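Long-range contacts in 16S rRNA (adenine(1408)-N(1))-methyltransferase (Catenulispora acidiphila, PDB 4X1O), which probably methylates N1 of adenine 1408 in 16S ribosomal RNA with S-adenosyl-L-methionine as methyl donor, a modification linked to aminoglycoside resistance: residues E48-D53 / E71-G76; R64-H69 / A100-L105; L127-K132 / I160-S165; L207-D212 / T229-H234. All blocks are in the same frame, centred on the assembly; numbering follows the deposited sequence.

Contact 1: E48-D53 / E71-G76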
loop_
_atom_site.group_PDB
_atom_site.type_symbol
_atom_site.label_atom_id
_atom_site.label_comp_id
_atom_site.label_asym_id
_atom_site.label_seq_id
_atom_site.Cartn_x
_atom_site.Cartn_y
_atom_site.Cartn_z
ATOM N N GLU A 48 12.894 3.658 12.816
ATOM C CA GLU A 48 13.817 2.592 12.410
ATOM C C GLU A 48 13.578 2.228 10.951
ATOM O O GLU A 48 14.491 1.861 10.219
ATOM C CB GLU A 48 13.631 1.356 13.287
ATOM C CG GLU A 48 14.808 0.393 13.281
ATOM C CD GLU A 48 14.635 -0.754 12.308
ATOM O OE1 GLU A 48 13.479 -1.174 12.085
ATOM O OE2 GLU A 48 15.656 -1.241 11.772
ATOM N N ARG A 49 12.328 2.347 10.539
ATOM C CA ARG A 49 11.919 2.009 9.179
ATOM C C ARG A 49 10.719 2.857 8.851
ATOM O O ARG A 49 9.899 3.116 9.737
ATOM C CB ARG A 49 11.571 0.522 9.078
ATOM C CG ARG A 49 11.479 -0.028 7.660
ATOM C CD ARG A 49 11.330 -1.560 7.706
ATOM N NE ARG A 49 11.337 -2.183 6.382
ATOM C CZ ARG A 49 12.430 -2.366 5.649
ATOM N NH1 ARG A 49 13.607 -1.958 6.105
ATOM N NH2 ARG A 49 12.352 -2.944 4.451
ATOM N N ILE A 50 10.615 3.303 7.604
ATOM C CA ILE A 50 9.434 4.013 7.151
ATOM C C ILE A 50 8.726 3.150 6.128
ATOM O O ILE A 50 9.300 2.802 5.093
ATOM C CB ILE A 50 9.774 5.360 6.538
ATOM C CG1 ILE A 50 10.442 6.234 7.613
ATOM C CG2 ILE A 50 8.510 6.029 5.973
ATOM C CD1 ILE A 50 11.243 7.358 7.087
ATOM N N LEU A 51 7.489 2.796 6.437
ATOM C CA LEU A 51 6.697 1.934 5.576
ATOM C C LEU A 51 5.589 2.741 4.956
ATOM O O LEU A 51 4.850 3.430 5.665
ATOM C CB LEU A 51 6.118 0.770 6.378
ATOM C CG LEU A 51 5.114 -0.154 5.696
ATOM C CD1 LEU A 51 5.783 -0.928 4.580
ATOM C CD2 LEU A 51 4.509 -1.100 6.721
ATOM N N VAL A 52 5.486 2.688 3.636
ATOM C CA VAL A 52 4.379 3.377 2.994
ATOM C C VAL A 52 3.437 2.325 2.415
ATOM O O VAL A 52 3.840 1.516 1.581
ATOM C CB VAL A 52 4.854 4.357 1.913
ATOM C CG1 VAL A 52 3.644 4.932 1.154
ATOM C CG2 VAL A 52 5.652 5.495 2.559
ATOM N N ASP A 53 2.205 2.322 2.926
ATOM C CA ASP A 53 1.119 1.498 2.412
ATOM C C ASP A 53 0.314 2.307 1.434
ATOM O O ASP A 53 -0.372 3.249 1.819
ATOM C CB ASP A 53 0.196 1.009 3.516
ATOM C CG ASP A 53 0.879 0.093 4.488
ATOM O OD1 ASP A 53 1.725 -0.723 4.073
ATOM O OD2 ASP A 53 0.551 0.197 5.677
ATOM N N GLU A 71 8.385 1.157 16.348
ATOM C CA GLU A 71 9.579 1.811 15.831
ATOM C C GLU A 71 9.463 2.130 14.327
ATOM O O GLU A 71 10.314 2.834 13.771
ATOM C CB GLU A 71 10.801 0.931 16.099
ATOM C CG GLU A 71 10.902 -0.296 15.202
ATOM C CD GLU A 71 10.077 -1.498 15.657
ATOM O OE1 GLU A 71 9.153 -1.352 16.479
ATOM O OE2 GLU A 71 10.369 -2.615 15.180
ATOM N N TRP A 72 8.434 1.601 13.674
ATOM C CA TRP A 72 8.191 1.926 12.260
ATOM C C TRP A 72 7.304 3.149 12.133
ATOM O O TRP A 72 6.329 3.286 12.867
ATOM C CB TRP A 72 7.502 0.790 11.495
ATOM C CG TRP A 72 8.290 -0.469 11.336
ATOM C CD1 TRP A 72 9.555 -0.715 11.772
ATOM C CD2 TRP A 72 7.841 -1.667 10.688
ATOM N NE1 TRP A 72 9.925 -2.003 11.436
ATOM C CE2 TRP A 72 8.885 -2.604 10.774
ATOM C CE3 TRP A 72 6.652 -2.032 10.049
ATOM C CZ2 TRP A 72 8.781 -3.890 10.233
ATOM C CZ3 TRP A 72 6.545 -3.314 9.515
ATOM C CH2 TRP A 72 7.605 -4.222 9.618
ATOM N N LEU A 73 7.623 4.019 11.180
ATOM C CA LEU A 73 6.683 5.060 10.794
ATOM C C LEU A 73 5.832 4.474 9.666
ATOM O O LEU A 73 6.358 4.132 8.613
ATOM C CB LEU A 73 7.419 6.317 10.345
ATOM C CG LEU A 73 6.539 7.538 10.052
ATOM C CD1 LEU A 73 5.791 7.984 11.301
ATOM C CD2 LEU A 73 7.405 8.675 9.518
ATOM N N VAL A 74 4.538 4.303 9.914
ATOM C CA VAL A 74 3.662 3.630 8.973
ATOM C C VAL A 74 2.808 4.692 8.318
ATOM O O VAL A 74 2.028 5.356 8.983
ATOM C CB VAL A 74 2.778 2.578 9.669
ATOM C CG1 VAL A 74 1.793 1.953 8.668
ATOM C CG2 VAL A 74 3.649 1.514 10.332
ATOM N N VAL A 75 2.974 4.865 7.016
ATOM C CA VAL A 75 2.294 5.938 6.302
ATOM C C VAL A 75 1.291 5.337 5.349
ATOM O O VAL A 75 1.685 4.676 4.404
ATOM C CB VAL A 75 3.291 6.799 5.503
ATOM C CG1 VAL A 75 2.591 7.983 4.866
ATOM C CG2 VAL A 75 4.415 7.250 6.427
ATOM N N GLY A 76 0.004 5.567 5.591
ATOM C CA GLY A 76 -1.010 5.051 4.696
ATOM C C GLY A 76 -1.435 6.139 3.737
ATOM O O GLY A 76 -1.759 7.244 4.158
#
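Two neighbouring parallel strands of a Rossmann-like methyltransferase sheet meet here, and R49 packs on W72 near one end of the pair. The strands 49-54 and 72-78 are joined through helix 60-68 as a beta-alpha-beta unit. The axes of the two short strands come within 4.6 Å, their directions 16° apart. Backbone bonds pass to and fro between them. L73 N donates to R49 O, and L51 N donates to L73 O at 2.8 Å. V75 N then donates to L51 O, and D53 N to V75 O. E48 N donates to E71 O, next to R49 and W72.

R49, L51, W72, V74 and D53 line one face of the sheet. The CB of R49 sits over the five-membered ring of W72, 4.0 Å from its centroid, in a CH-pi contact. With CG anti to the backbone N (chi1 -165°) and the rest extended, R49 runs alongside the indole. Its CD lies over the same ring system, offset toward the rim. The guanidinium plane is turned 52° from the ring, and its NE forms a salt bridge with E123. L51 reaches the six-membered ring obliquely through CD2. H69 stacks on W72.

I50, L73, V52 and V75 line the other face, where helix 37-46 packs on I50, L73 and V75. I50 and L73 lie side by side there. V52 and V75 do the same, V52 CG2 being 4.0 Å from V75 CB. At the far end, D53 OD2 comes within 3.7 Å of V74 CG1.

Contact 2: R64-H69 / A100-L105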
loop_
_atom_site.group_PDB
_atom_site.type_symbol
_atom_site.label_atom_id
_atom_site.label_comp_id
_atom_site.label_asym_id
_atom_site.label_seq_id
_atom_site.Cartn_x
_atom_site.Cartn_y
_atom_site.Cartn_z
ATOM N N ARG A 64 -2.686 -1.975 12.331
ATOM C CA ARG A 64 -2.128 -3.156 12.964
ATOM C C ARG A 64 -0.613 -3.233 12.781
ATOM O O ARG A 64 0.077 -3.666 13.695
ATOM C CB ARG A 64 -2.801 -4.430 12.430
ATOM C CG ARG A 64 -4.274 -4.551 12.837
ATOM C CD ARG A 64 -4.874 -5.904 12.443
ATOM N NE ARG A 64 -4.241 -6.999 13.172
ATOM C CZ ARG A 64 -3.783 -8.111 12.605
ATOM N NH1 ARG A 64 -3.898 -8.283 11.294
ATOM N NH2 ARG A 64 -3.219 -9.054 13.352
ATOM N N GLN A 65 -0.105 -2.828 11.614
ATOM C CA GLN A 65 1.341 -2.717 11.430
ATOM C C GLN A 65 1.963 -1.739 12.415
ATOM O O GLN A 65 2.989 -2.021 13.014
ATOM C CB GLN A 65 1.680 -2.271 10.017
ATOM C CG GLN A 65 1.382 -3.305 8.950
ATOM C CD GLN A 65 1.433 -2.698 7.570
ATOM O OE1 GLN A 65 1.316 -1.484 7.419
ATOM N NE2 GLN A 65 1.634 -3.532 6.557
ATOM N N ALA A 66 1.343 -0.569 12.538
ATOM C CA ALA A 66 1.851 0.466 13.424
ATOM C C ALA A 66 1.871 -0.030 14.870
ATOM O O ALA A 66 2.817 0.242 15.608
ATOM C CB ALA A 66 1.006 1.741 13.292
ATOM N N ILE A 67 0.826 -0.752 15.271
ATOM C CA ILE A 67 0.731 -1.239 16.644
ATOM C C ILE A 67 1.814 -2.296 16.887
ATOM O O ILE A 67 2.460 -2.308 17.951
ATOM C CB ILE A 67 -0.667 -1.835 16.952
ATOM C CG1 ILE A 67 -1.757 -0.758 16.858
ATOM C CG2 ILE A 67 -0.687 -2.480 18.342
ATOM C CD1 ILE A 67 -1.639 0.288 17.948
ATOM N N ALA A 68 2.031 -3.159 15.902
ATOM C CA ALA A 68 2.996 -4.253 16.046
ATOM C C ALA A 68 4.428 -3.733 16.037
ATOM O O ALA A 68 5.318 -4.329 16.641
ATOM C CB ALA A 68 2.813 -5.280 14.941
ATOM N N HIS A 69 4.641 -2.624 15.350
ATOM C CA HIS A 69 5.984 -2.087 15.155
ATOM C C HIS A 69 6.052 -0.610 15.492
ATOM O O HIS A 69 6.080 0.228 14.597
ATOM C CB HIS A 69 6.436 -2.293 13.714
ATOM C CG HIS A 69 6.430 -3.728 13.284
ATOM N ND1 HIS A 69 7.427 -4.611 13.637
ATOM C CD2 HIS A 69 5.537 -4.441 12.558
ATOM C CE1 HIS A 69 7.161 -5.801 13.130
ATOM N NE2 HIS A 69 6.018 -5.725 12.469
ATOM N N ALA A 100 -1.933 5.013 18.169
ATOM C CA ALA A 100 -0.798 4.628 17.329
ATOM C C ALA A 100 -0.203 5.896 16.736
ATOM O O ALA A 100 -0.549 6.304 15.622
ATOM C CB ALA A 100 -1.237 3.652 16.228
ATOM N N PRO A 101 0.675 6.552 17.497
ATOM C CA PRO A 101 1.206 7.859 17.118
ATOM C C PRO A 101 2.149 7.742 15.943
ATOM O O PRO A 101 2.441 8.753 15.307
ATOM C CB PRO A 101 1.941 8.322 18.381
ATOM C CG PRO A 101 2.371 7.044 19.025
ATOM C CD PRO A 101 1.235 6.083 18.782
ATOM N N ASN A 102 2.594 6.522 15.632
ATOM C CA ASN A 102 3.463 6.299 14.480
ATOM C C ASN A 102 2.733 5.992 13.183
ATOM O O ASN A 102 3.364 5.610 12.193
ATOM C CB ASN A 102 4.412 5.139 14.765
ATOM C CG ASN A 102 3.677 3.856 15.137
ATOM O OD1 ASN A 102 2.622 3.880 15.779
ATOM N ND2 ASN A 102 4.254 2.721 14.765
ATOM N N LEU A 103 1.408 6.080 13.213
ATOM C CA LEU A 103 0.606 5.942 12.012
ATOM C C LEU A 103 0.260 7.323 11.450
ATOM O O LEU A 103 -0.266 8.207 12.151
ATOM C CB LEU A 103 -0.662 5.132 12.309
ATOM C CG LEU A 103 -1.627 4.923 11.153
ATOM C CD1 LEU A 103 -0.951 3.975 10.129
ATOM C CD2 LEU A 103 -2.935 4.335 11.638
ATOM N N VAL A 104 0.572 7.511 10.180
ATOM C CA VAL A 104 0.251 8.731 9.478
ATOM C C VAL A 104 -0.643 8.397 8.289
ATOM O O VAL A 104 -0.246 7.646 7.394
ATOM C CB VAL A 104 1.523 9.462 8.987
ATOM C CG1 VAL A 104 1.141 10.771 8.315
ATOM C CG2 VAL A 104 2.470 9.730 10.155
ATOM N N LEU A 105 -1.853 8.950 8.282
ATOM C CA LEU A 105 -2.790 8.669 7.204
ATOM C C LEU A 105 -2.879 9.876 6.285
ATOM O O LEU A 105 -3.336 10.950 6.689
ATOM C CB LEU A 105 -4.165 8.301 7.768
ATOM C CG LEU A 105 -4.109 7.065 8.675
ATOM C CD1 LEU A 105 -5.435 6.847 9.419
ATOM C CD2 LEU A 105 -3.705 5.820 7.893
#
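N102 reaches from a beta turn to the end of helix 60-68 and donates ND2 to the carbonyl O of A66. The contact belongs to the Rossmann-like methyltransferase core. It joins the last turn of that helix to the entry of strand 103-107, the outermost strand of the seven-stranded sheet. The bond from N102 ND2 to A66 O is 3.0 Å long and nearly straight, with 172° at the hydrogen. A66 O lies in the amide plane of N102. The donor meets this carbonyl well to one side, at a C=O...N angle of 113°.

The methyl of A66 packs against the turn. Its CB is 3.9 Å from L103 CB and also touches N102 OD1 and A100 CB. Three residues of the turn thus gather round one small side chain. I67 points its CB away from the turn, yet its CD1 swings back to 3.8 Å from A100 CB.

N102 CG stands between the backbone N and the carbonyl carbon (chi1 56°), which carries the amide across to the helix. ND2 also donates to W72 O, so the amide ties helix 60-68 to strand 72-78 as well. Further out, V74 of that strand touches both A66 and L103. Helix 85-91 packs against L103 through T87 and A91. The turn itself is type I and spans A100 to L103. It is closed by a bond of 3.1 Å from L103 N to A100 O.

Contact 3: L127-K132 / I160-S165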
loop_
_atom_site.group_PDB
_atom_site.type_symbol
_atom_site.label_atom_id
_atom_site.label_comp_id
_atom_site.label_asym_id
_atom_site.label_seq_id
_atom_site.Cartn_x
_atom_site.Cartn_y
_atom_site.Cartn_z
ATOM N N LEU A 127 -1.281 -3.472 -0.888
ATOM C CA LEU A 127 -1.993 -4.653 -0.433
ATOM C C LEU A 127 -3.465 -4.595 -0.841
ATOM O O LEU A 127 -4.173 -3.631 -0.528
ATOM C CB LEU A 127 -1.856 -4.796 1.091
ATOM C CG LEU A 127 -0.437 -4.710 1.667
ATOM C CD1 LEU A 127 -0.473 -4.826 3.192
ATOM C CD2 LEU A 127 0.484 -5.776 1.061
ATOM N N MET A 128 -3.928 -5.618 -1.552
ATOM C CA MET A 128 -5.332 -5.639 -1.998
ATOM C C MET A 128 -5.792 -4.327 -2.666
ATOM O O MET A 128 -6.763 -3.704 -2.233
ATOM C CB MET A 128 -6.255 -5.942 -0.815
ATOM C CG MET A 128 -6.038 -7.316 -0.196
ATOM S SD MET A 128 -6.643 -8.641 -1.259
ATOM C CE MET A 128 -8.386 -8.233 -1.324
ATOM N N PRO A 129 -5.099 -3.898 -3.717
ATOM C CA PRO A 129 -5.454 -2.647 -4.395
ATOM C C PRO A 129 -6.777 -2.734 -5.154
ATOM O O PRO A 129 -7.179 -3.829 -5.569
ATOM C CB PRO A 129 -4.293 -2.445 -5.375
ATOM C CG PRO A 129 -3.848 -3.813 -5.680
ATOM C CD PRO A 129 -3.968 -4.574 -4.374
ATOM N N TRP A 130 -7.451 -1.594 -5.270
ATOM C CA TRP A 130 -8.658 -1.452 -6.083
ATOM C C TRP A 130 -8.552 -0.251 -7.007
ATOM O O TRP A 130 -7.607 0.537 -6.913
ATOM C CB TRP A 130 -9.892 -1.294 -5.195
ATOM C CG TRP A 130 -10.134 -2.444 -4.324
ATOM C CD1 TRP A 130 -9.811 -2.551 -2.999
ATOM C CD2 TRP A 130 -10.747 -3.683 -4.694
ATOM N NE1 TRP A 130 -10.189 -3.783 -2.524
ATOM C CE2 TRP A 130 -10.763 -4.497 -3.543
ATOM C CE3 TRP A 130 -11.284 -4.183 -5.884
ATOM C CZ2 TRP A 130 -11.303 -5.780 -3.546
ATOM C CZ3 TRP A 130 -11.814 -5.459 -5.887
ATOM C CH2 TRP A 130 -11.817 -6.243 -4.724
ATOM N N GLY A 131 -9.528 -0.103 -7.901
ATOM C CA GLY A 131 -9.608 1.071 -8.750
ATOM C C GLY A 131 -8.384 1.308 -9.612
ATOM O O GLY A 131 -7.792 0.367 -10.118
ATOM N N LYS A 132 -8.016 2.574 -9.762
ATOM C CA LYS A 132 -6.897 2.976 -10.608
ATOM C C LYS A 132 -5.573 2.345 -10.161
ATOM O O LYS A 132 -4.709 2.000 -10.976
ATOM C CB LYS A 132 -6.779 4.504 -10.612
ATOM C CG LYS A 132 -5.690 5.026 -11.516
ATOM C CD LYS A 132 -6.154 6.296 -12.209
ATOM C CE LYS A 132 -5.557 6.405 -13.597
ATOM N NZ LYS A 132 -4.082 6.546 -13.507
ATOM N N ILE A 160 3.651 -6.258 -3.708
ATOM C CA ILE A 160 2.290 -6.101 -4.200
ATOM C C ILE A 160 1.558 -7.400 -3.934
ATOM O O ILE A 160 2.093 -8.477 -4.201
ATOM C CB ILE A 160 2.249 -5.775 -5.698
ATOM C CG1 ILE A 160 2.965 -4.457 -5.988
ATOM C CG2 ILE A 160 0.811 -5.719 -6.206
ATOM C CD1 ILE A 160 3.174 -4.235 -7.483
ATOM N N SER A 161 0.351 -7.305 -3.389
ATOM C CA SER A 161 -0.430 -8.495 -3.069
ATOM C C SER A 161 -1.812 -8.319 -3.642
ATOM O O SER A 161 -2.568 -7.434 -3.214
ATOM C CB SER A 161 -0.511 -8.729 -1.552
ATOM O OG SER A 161 0.722 -9.190 -1.024
ATOM N N ILE A 162 -2.147 -9.141 -4.625
ATOM C CA ILE A 162 -3.454 -9.038 -5.267
ATOM C C ILE A 162 -4.222 -10.343 -5.079
ATOM O O ILE A 162 -3.745 -11.403 -5.457
ATOM C CB ILE A 162 -3.310 -8.722 -6.776
ATOM C CG1 ILE A 162 -2.592 -7.381 -6.989
ATOM C CG2 ILE A 162 -4.675 -8.706 -7.469
ATOM C CD1 ILE A 162 -2.121 -7.176 -8.407
ATOM N N GLY A 163 -5.409 -10.278 -4.489
ATOM C CA GLY A 163 -6.231 -11.474 -4.383
ATOM C C GLY A 163 -6.773 -11.877 -5.742
ATOM O O GLY A 163 -7.298 -11.050 -6.474
ATOM N N THR A 164 -6.647 -13.154 -6.090
ATOM C CA THR A 164 -7.006 -13.588 -7.435
ATOM C C THR A 164 -8.503 -13.804 -7.617
ATOM O O THR A 164 -8.972 -14.009 -8.741
ATOM C CB THR A 164 -6.281 -14.887 -7.806
ATOM O OG1 THR A 164 -6.634 -15.897 -6.862
ATOM C CG2 THR A 164 -4.771 -14.677 -7.783
ATOM N N SER A 165 -9.262 -13.749 -6.528
ATOM C CA SER A 165 -10.703 -13.930 -6.631
ATOM C C SER A 165 -11.353 -12.797 -7.419
ATOM O O SER A 165 -12.494 -12.920 -7.856
ATOM C CB SER A 165 -11.344 -14.036 -5.246
ATOM O OG SER A 165 -11.217 -12.818 -4.537
#
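P129 and I162 cross at about a right angle. CG and CD of the proline ring meet the CG1 branch of I162, with P129 CG 4.0 Å from I162 CG1. That branch stands beside the backbone N of I162 (chi1 -61°). P129 CD also lies 3.4 Å from S161 O.

The same carbonyl takes the main polar bond. M128 N donates to S161 O at 2.8 Å, with 145° at the hydrogen. One step back, L127 and S161 form a parallel bridge, and both side chains leave on the same face of the sheet. L127 CD2 comes back toward the neighbouring strand and ends 4.0 Å from S161 OG.

This is the C-terminal end of the central parallel strands 123-127 and 157-163 of the Rossmann-like sheet. Here the chain leaves strand 123-127 and runs on toward helix 131-139. In this fold that end of the sheet carries the cofactor site. L133, a residue that binds S-adenosyl-L-methionine, lies near P129. S217, which binds S-adenosyl-L-homocysteine, touches M128.

M128 starts away from strand 157-163. Bends at chi2 (-72°) and chi3 fold its chain back, and SD packs 3.8 Å from G163 N. L134 of helix 131-139 touches both P129 and I162.

Contact 4: L207-D212 / T229-H234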
loop_
_atom_site.group_PDB
_atom_site.type_symbol
_atom_site.label_atom_id
_atom_site.label_comp_id
_atom_site.label_asym_id
_atom_site.label_seq_id
_atom_site.Cartn_x
_atom_site.Cartn_y
_atom_site.Cartn_z
ATOM N N LEU A 207 2.157 -17.193 -6.961
ATOM C CA LEU A 207 0.891 -17.355 -6.278
ATOM C C LEU A 207 1.142 -17.936 -4.907
ATOM O O LEU A 207 1.994 -18.811 -4.733
ATOM C CB LEU A 207 -0.060 -18.267 -7.063
ATOM C CG LEU A 207 -0.606 -17.697 -8.365
ATOM C CD1 LEU A 207 -1.473 -18.734 -9.049
ATOM C CD2 LEU A 207 -1.420 -16.438 -8.077
ATOM N N VAL A 208 0.391 -17.453 -3.926
ATOM C CA VAL A 208 0.465 -18.032 -2.603
ATOM C C VAL A 208 -0.961 -18.405 -2.193
ATOM O O VAL A 208 -1.720 -17.568 -1.689
ATOM C CB VAL A 208 1.111 -17.076 -1.586
ATOM C CG1 VAL A 208 1.232 -17.757 -0.246
ATOM C CG2 VAL A 208 2.489 -16.597 -2.074
ATOM N N PRO A 209 -1.352 -19.654 -2.458
ATOM C CA PRO A 209 -2.666 -20.163 -2.067
ATOM C C PRO A 209 -2.831 -20.120 -0.567
ATOM O O PRO A 209 -1.834 -20.198 0.164
ATOM C CB PRO A 209 -2.650 -21.611 -2.574
ATOM C CG PRO A 209 -1.688 -21.552 -3.754
ATOM C CD PRO A 209 -0.603 -20.645 -3.258
ATOM N N HIS A 210 -4.080 -19.986 -0.137
ATOM C CA HIS A 210 -4.452 -20.016 1.279
ATOM C C HIS A 210 -3.710 -18.988 2.135
ATOM O O HIS A 210 -3.325 -19.262 3.273
ATOM C CB HIS A 210 -4.264 -21.430 1.812
ATOM C CG HIS A 210 -5.113 -22.433 1.095
ATOM N ND1 HIS A 210 -4.582 -23.427 0.303
ATOM C CD2 HIS A 210 -6.459 -22.550 0.997
ATOM C CE1 HIS A 210 -5.565 -24.139 -0.224
ATOM N NE2 HIS A 210 -6.715 -23.627 0.184
ATOM N N THR A 211 -3.554 -17.790 1.588
ATOM C CA THR A 211 -3.013 -16.657 2.335
ATOM C C THR A 211 -4.091 -16.158 3.291
ATOM O O THR A 211 -5.228 -15.965 2.884
ATOM C CB THR A 211 -2.581 -15.507 1.407
ATOM O OG1 THR A 211 -1.468 -15.922 0.603
ATOM C CG2 THR A 211 -2.164 -14.268 2.220
ATOM N N ASP A 212 -3.738 -15.974 4.559
ATOM C CA ASP A 212 -4.670 -15.421 5.541
ATOM C C ASP A 212 -5.009 -13.980 5.163
ATOM O O ASP A 212 -4.122 -13.136 5.072
ATOM C CB ASP A 212 -4.066 -15.493 6.947
ATOM C CG ASP A 212 -4.941 -14.840 8.004
ATOM O OD1 ASP A 212 -6.168 -14.725 7.796
ATOM O OD2 ASP A 212 -4.395 -14.446 9.058
ATOM N N THR A 229 -9.325 -17.093 3.901
ATOM C CA THR A 229 -8.101 -17.100 3.124
ATOM C C THR A 229 -8.403 -16.839 1.664
ATOM O O THR A 229 -9.547 -16.964 1.225
ATOM C CB THR A 229 -7.330 -18.442 3.224
ATOM O OG1 THR A 229 -8.056 -19.468 2.536
ATOM C CG2 THR A 229 -7.098 -18.850 4.660
ATOM N N GLU A 230 -7.355 -16.524 0.915
ATOM C CA GLU A 230 -7.473 -16.338 -0.515
ATOM C C GLU A 230 -6.140 -16.636 -1.175
ATOM O O GLU A 230 -5.090 -16.568 -0.538
ATOM C CB GLU A 230 -7.917 -14.910 -0.841
ATOM C CG GLU A 230 -8.257 -14.694 -2.308
ATOM C CD GLU A 230 -8.803 -13.316 -2.587
ATOM O OE1 GLU A 230 -9.155 -12.601 -1.628
ATOM O OE2 GLU A 230 -8.884 -12.955 -3.772
ATOM N N THR A 231 -6.187 -16.999 -2.450
ATOM C CA THR A 231 -4.965 -17.094 -3.217
ATOM C C THR A 231 -4.525 -15.697 -3.597
ATOM O O THR A 231 -5.309 -14.915 -4.136
ATOM C CB THR A 231 -5.158 -17.928 -4.480
ATOM O OG1 THR A 231 -5.572 -19.250 -4.110
ATOM C CG2 THR A 231 -3.856 -18.008 -5.246
ATOM N N VAL A 232 -3.272 -15.382 -3.312
ATOM C CA VAL A 232 -2.745 -14.062 -3.579
ATOM C C VAL A 232 -1.649 -14.123 -4.617
ATOM O O VAL A 232 -0.767 -14.968 -4.526
ATOM C CB VAL A 232 -2.214 -13.423 -2.278
ATOM C CG1 VAL A 232 -1.411 -12.146 -2.564
ATOM C CG2 VAL A 232 -3.375 -13.148 -1.347
ATOM N N LEU A 233 -1.712 -13.230 -5.600
ATOM C CA LEU A 233 -0.589 -13.025 -6.505
ATOM C C LEU A 233 0.352 -12.050 -5.826
ATOM O O LEU A 233 -0.032 -10.929 -5.496
ATOM C CB LEU A 233 -1.049 -12.490 -7.855
ATOM C CG LEU A 233 0.041 -12.126 -8.859
ATOM C CD1 LEU A 233 0.825 -13.351 -9.280
ATOM C CD2 LEU A 233 -0.573 -11.429 -10.069
ATOM N N HIS A 234 1.573 -12.501 -5.581
ATOM C CA HIS A 234 2.523 -11.699 -4.845
ATOM C C HIS A 234 3.688 -11.330 -5.730
ATOM O O HIS A 234 4.308 -12.203 -6.333
ATOM C CB HIS A 234 3.015 -12.455 -3.609
ATOM C CG HIS A 234 3.774 -11.599 -2.649
ATOM N ND1 HIS A 234 5.149 -11.496 -2.670
ATOM C CD2 HIS A 234 3.351 -10.790 -1.650
ATOM C CE1 HIS A 234 5.539 -10.666 -1.721
ATOM N NE2 HIS A 234 4.469 -10.222 -1.086
HETATM O O HOH W 1 -6.414 -20.230 -1.758
#
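T211 packs its side chain across V232 at about a right angle. T211 CB is 3.7 Å from V232 CG2, and both residues are on the same face of the sheet. The T211 hydroxyl stands beside its own backbone N (chi1 -66°). From there OG1 donates to V208 O at 2.8 Å. V232 N donates to the same oxygen at 3.1 Å. The two donors reach V208 O from opposite faces of its carbonyl plane, and neither lies in that plane.

P209 and H210 make the corner between V208 and T211. P209 CA rests 3.7 Å from T231 OG1. A water joins H210 N to that hydroxyl, accepting from H210 N at 2.9 Å. The H210 ring turns its edge to T229, with CD2 3.8 Å from T229 OG1.

At the other end, L207 CG is anti to the carbonyl carbon (chi1 -70°). Its CD2 bends over to L233 and lies 4.0 Å from L233 CB. T231 CG2 touches the same methyl. E230 OE2 is hydrogen-bonded to S165 OG.

Backbone pairing is antiparallel on both sides of the corner. V208 pairs with V232, and T211 with E230, each through two bonds. The register moves by one residue between them. This is a beta bulge in strand 200-212, the edge strand beside strand 229-239, in the antiparallel part of a Rossmann-like methyltransferase sheet.

All four contacts reach one seven-stranded sheet. Contacts 1 and 2 have centres about 8 Å apart and share the pairing of strands 72-78 and 103-107: G76 N lies 2.8 Å from V104 O, a probable hydrogen bond. Contacts 3 and 4 have centres about 11 Å apart and meet where I162 O lies 2.7 Å from L233 N. Contacts 1 and 3 lie on opposite sides of the chain's centre, about 20 Å apart between centres. Cofactor-binding residues of this protein lie about 4 to 9 Å from every contact; no ligand is bound in this model. Between side chains, D53 is about 6 Å from T61 and E230 about 7 Å from S217.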